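Local coordinates for protein dust mite allergen (Dermatophagoides pteronyssinus, PDB 4ZCE) that acts as a major house dust mite allergen that binds IgE and, despite its peritrophin-like domain, does not bind chitin in vitro, at residues D19-F23 with C36-W42. Numbering follows the deposited sequence. Where two conformers were deposited one is given.
Sequences DPHKF and CPGNTRW. With EDO (1,2-ethanediol), chain C.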
ATOM      1  N   ASP A  19      -7.817  -7.558  -9.821  1.00 15.01           N
ATOM      2  CA  ASP A  19      -8.355  -6.751  -8.735  1.00 15.01           C
ATOM      3  C   ASP A  19      -7.574  -5.438  -8.618  1.00 13.40           C
ATOM      4  O   ASP A  19      -6.390  -5.459  -8.345  1.00 13.08           O
ATOM      5  CB  ASP A  19      -8.271  -7.546  -7.433  1.00 12.87           C
ATOM      6  CG  ASP A  19      -9.013  -6.902  -6.297  1.00 14.87           C
ATOM      7  OD1 ASP A  19      -9.186  -5.659  -6.290  1.00 15.20           O
ATOM      8  OD2 ASP A  19      -9.415  -7.656  -5.381  1.00 18.49           O
ATOM      9  N   PRO A  20      -8.232  -4.290  -8.842  1.00 13.71           N
ATOM     10  CA  PRO A  20      -7.510  -3.015  -8.770  1.00 12.56           C
ATOM     11  C   PRO A  20      -7.105  -2.630  -7.348  1.00 12.26           C
ATOM     12  O   PRO A  20      -6.390  -1.644  -7.174  1.00 14.68           O
ATOM     13  CB  PRO A  20      -8.532  -2.015  -9.304  1.00 13.00           C
ATOM     14  CG  PRO A  20      -9.856  -2.613  -8.927  1.00 15.05           C
ATOM     15  CD  PRO A  20      -9.675  -4.088  -9.097  1.00 14.50           C
ATOM     16  N   HIS A  21      -7.568  -3.387  -6.355  1.00 11.66           N
ATOM     17  CA  HIS A  21      -7.235  -3.128  -4.956  1.00 12.06           C
ATOM     18  C   HIS A  21      -6.036  -3.945  -4.484  1.00 15.05           C
ATOM     19  O   HIS A  21      -5.657  -3.859  -3.318  1.00 18.74           O
ATOM     20  CB  HIS A  21      -8.419  -3.454  -4.049  1.00 14.00           C
ATOM     21  CG  HIS A  21      -9.686  -2.782  -4.466  1.00 15.00           C
ATOM     22  ND1 HIS A  21     -10.691  -3.449  -5.130  1.00 19.87           N
ATOM     23  CD2 HIS A  21     -10.098  -1.499  -4.332  1.00 15.05           C
ATOM     24  CE1 HIS A  21     -11.680  -2.602  -5.383  1.00 16.92           C
ATOM     25  NE2 HIS A  21     -11.339  -1.416  -4.918  1.00 14.16           N
ATOM     26  N   LYS A  22      -5.459  -4.758  -5.367  1.00 10.76           N
ATOM     27  CA  LYS A  22      -4.384  -5.657  -4.958  1.00 12.15           C
ATOM     28  C   LYS A  22      -3.177  -5.464  -5.858  1.00 11.45           C
ATOM     29  O   LYS A  22      -3.242  -4.785  -6.879  1.00 12.79           O
ATOM     30  CB  LYS A  22      -4.858  -7.112  -4.986  1.00 11.79           C
ATOM     31  CG  LYS A  22      -6.035  -7.370  -4.034  1.00 12.46           C
ATOM     32  CD  LYS A  22      -6.390  -8.838  -3.968  1.00 16.20           C
ATOM     33  CE  LYS A  22      -7.558  -9.082  -3.033  1.00 22.95           C
ATOM     34  NZ  LYS A  22      -7.893 -10.512  -2.915  1.00 30.26           N
ATOM     35  N   PHE A  23      -2.062  -6.053  -5.445  1.00  9.74           N
ATOM     36  CA  PHE A  23      -0.834  -6.015  -6.232  1.00 12.45           C
ATOM     37  C   PHE A  23       0.091  -7.137  -5.794  1.00 11.06           C
ATOM     38  O   PHE A  23      -0.202  -7.868  -4.847  1.00 11.46           O
ATOM     39  CB  PHE A  23      -0.152  -4.641  -6.097  1.00 11.49           C
ATOM     40  CG  PHE A  23       0.237  -4.263  -4.682  1.00 10.98           C
ATOM     41  CD1 PHE A  23      -0.704  -3.776  -3.796  1.00 10.78           C
ATOM     42  CD2 PHE A  23       1.550  -4.378  -4.245  1.00 11.30           C
ATOM     43  CE1 PHE A  23      -0.344  -3.417  -2.502  1.00 11.51           C
ATOM     44  CE2 PHE A  23       1.903  -3.998  -2.943  1.00 12.08           C
ATOM     45  CZ  PHE A  23       0.956  -3.521  -2.092  1.00 10.01           C
ATOM     46  N   CYS A  36      -4.150  -3.232  -1.065  1.00 10.36           N
ATOM     47  CA  CYS A  36      -4.074  -1.810  -0.771  1.00 11.25           C
ATOM     48  C   CYS A  36      -4.972  -1.506   0.417  1.00 10.98           C
ATOM     49  O   CYS A  36      -5.991  -2.168   0.612  1.00 13.96           O
ATOM     50  CB  CYS A  36      -4.534  -0.976  -1.959  1.00  9.32           C
ATOM     51  SG  CYS A  36      -3.313  -0.873  -3.299  1.00 14.63           S
ATOM     52  N   PRO A  37      -4.645  -0.453   1.179  1.00  9.67           N
ATOM     53  CA  PRO A  37      -5.412  -0.116   2.387  1.00  9.59           C
ATOM     54  C   PRO A  37      -6.623   0.775   2.103  1.00 12.17           C
ATOM     55  O   PRO A  37      -6.656   1.480   1.100  1.00 11.75           O
ATOM     56  CB  PRO A  37      -4.400   0.671   3.212  1.00 11.94           C
ATOM     57  CG  PRO A  37      -3.569   1.351   2.172  1.00 12.61           C
ATOM     58  CD  PRO A  37      -3.424   0.362   1.065  1.00 10.21           C
ATOM     59  N   GLY A  38      -7.590   0.789   3.012  1.00 13.51           N
ATOM     60  CA  GLY A  38      -8.782   1.603   2.812  1.00 14.44           C
ATOM     61  C   GLY A  38      -9.473   1.224   1.519  1.00 14.01           C
ATOM     62  O   GLY A  38      -9.617   0.041   1.217  1.00 16.53           O
ATOM     63  N   ASN A  39      -9.908   2.223   0.765  0.60 15.96           N
ATOM     64  CA  ASN A  39     -10.485   1.966  -0.551  0.60 20.66           C
ATOM     65  C   ASN A  39      -9.509   2.326  -1.657  0.60 23.89           C
ATOM     66  O   ASN A  39      -9.915   2.525  -2.806  0.60 20.84           O
ATOM     67  CB  ASN A  39     -11.783   2.759  -0.746  0.60 20.81           C
ATOM     68  CG  ASN A  39     -12.917   2.250   0.121  0.60 14.52           C
ATOM     69  OD1 ASN A  39     -12.892   1.113   0.608  0.60 22.16           O
ATOM     70  ND2 ASN A  39     -13.937   3.091   0.306  0.60 15.44           N
ATOM     71  N   THR A  40      -8.227   2.435  -1.321  1.00 13.08           N
ATOM     72  CA  THR A  40      -7.259   2.811  -2.340  1.00 12.14           C
ATOM     73  C   THR A  40      -7.080   1.715  -3.372  1.00 11.76           C
ATOM     74  O   THR A  40      -7.432   0.556  -3.145  1.00 12.62           O
ATOM     75  CB  THR A  40      -5.871   3.226  -1.760  1.00 11.32           C
ATOM     76  OG1 THR A  40      -5.239   2.112  -1.117  1.00 10.79           O
ATOM     77  CG2 THR A  40      -6.032   4.366  -0.770  1.00 11.10           C
ATOM     78  N   ARG A  41      -6.502   2.112  -4.507  1.00 13.24           N
ATOM     79  CA  ARG A  41      -6.320   1.240  -5.658  1.00 12.51           C
ATOM     80  C   ARG A  41      -4.877   1.315  -6.136  1.00 11.11           C
ATOM     81  O   ARG A  41      -4.213   2.336  -5.975  1.00 12.95           O
ATOM     82  CB  ARG A  41      -7.273   1.654  -6.787  1.00 14.72           C
ATOM     83  CG  ARG A  41      -8.713   1.214  -6.570  1.00 15.88           C
ATOM     84  CD  ARG A  41      -9.643   1.677  -7.691  1.00 21.61           C
ATOM     85  NE  ARG A  41     -11.021   1.238  -7.452  1.00 19.82           N
ATOM     86  CZ  ARG A  41     -11.887   0.895  -8.406  1.00 26.72           C
ATOM     87  NH1 ARG A  41     -11.536   0.927  -9.687  1.00 27.68           N
ATOM     88  NH2 ARG A  41     -13.106   0.502  -8.070  1.00 30.35           N
ATOM     89  N   TRP A  42      -4.396   0.228  -6.738  1.00 11.22           N
ATOM     90  CA  TRP A  42      -3.010   0.147  -7.165  1.00  8.63           C
ATOM     91  C   TRP A  42      -2.779   1.096  -8.313  1.00 12.75           C
ATOM     92  O   TRP A  42      -3.574   1.143  -9.253  1.00 15.15           O
ATOM     93  CB  TRP A  42      -2.653  -1.265  -7.608  1.00 13.35           C
ATOM     94  CG  TRP A  42      -1.236  -1.352  -7.997  1.00 11.71           C
ATOM     95  CD1 TRP A  42      -0.739  -1.550  -9.244  1.00 14.56           C
ATOM     96  CD2 TRP A  42      -0.106  -1.179  -7.135  1.00 10.46           C
ATOM     97  NE1 TRP A  42       0.637  -1.530  -9.217  1.00 13.89           N
ATOM     98  CE2 TRP A  42       1.049  -1.312  -7.928  1.00 13.74           C
ATOM     99  CE3 TRP A  42       0.038  -0.943  -5.766  1.00 13.71           C
ATOM    100  CZ2 TRP A  42       2.322  -1.207  -7.402  1.00 15.31           C
ATOM    101  CZ3 TRP A  42       1.299  -0.850  -5.248  1.00 12.67           C
ATOM    102  CH2 TRP A  42       2.429  -0.987  -6.061  1.00 14.13           C
TER
HETATM  103  C1  EDO C 101      -4.652 -10.718  -1.195  1.00 38.73           C
HETATM  104  O1  EDO C 101      -5.274 -11.651  -2.061  1.00 39.72           O
HETATM  105  C2  EDO C 101      -5.478 -10.838   0.052  1.00 42.75           C
HETATM  106  O2  EDO C 101      -4.553 -10.895   1.114  1.00 48.35           O
HETATM  107  O   HOH W   1      -5.832  -0.181  -9.886  1.00 18.71           O
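H21, F23 and W42 carry most of this contact. H21 lies in a type I turn from D19 to K22. D19 OD1 accepts from H21 N at 2.8 Å, an Asx turn, and from H21 ND1 at 2.9 Å. The ND1 bond helps orient the H21 imidazole, whose CD2 edge lies 3.6 Å from T40 O. P20 CG lies over one face of the R41 guanidinium, 4.0 Å from R41 NH1.

Two backbone hydrogen bonds join the segments. H21 O accepts from C36 N and P20 O from W42 N, each at 2.8 Å. Successive carbonyls of the turn thus hold both ends of the 36-42 loop. A water bridges P20 O and W42 O as well. Between those ends, the loop reverses through a type II' turn from P37 to T40.

The CA-to-CB bonds of F23 and W42 each point toward the other segment. The F23 ring and the six-membered ring of W42 form an offset stack, with centroids 4.3 Å apart and planes at 14°. F23 CB adds a CH-pi contact over the W42 face. C36 SG packs against F23 CD1 at 3.9 Å and is disulfide-bonded to C49, which the side chains of F23 and W42 also touch.

The contact joins the D19-K22 turn and the adjoining strand of the three-stranded sheet to the loop leading into the small 42-43/48-49 hairpin. A three-stranded antiparallel sheet and a small C-terminal hairpin, with disulfides including C36-C49, are characteristic of the peritrophin-A (CBM14) fold, here within the region important for IgE binding.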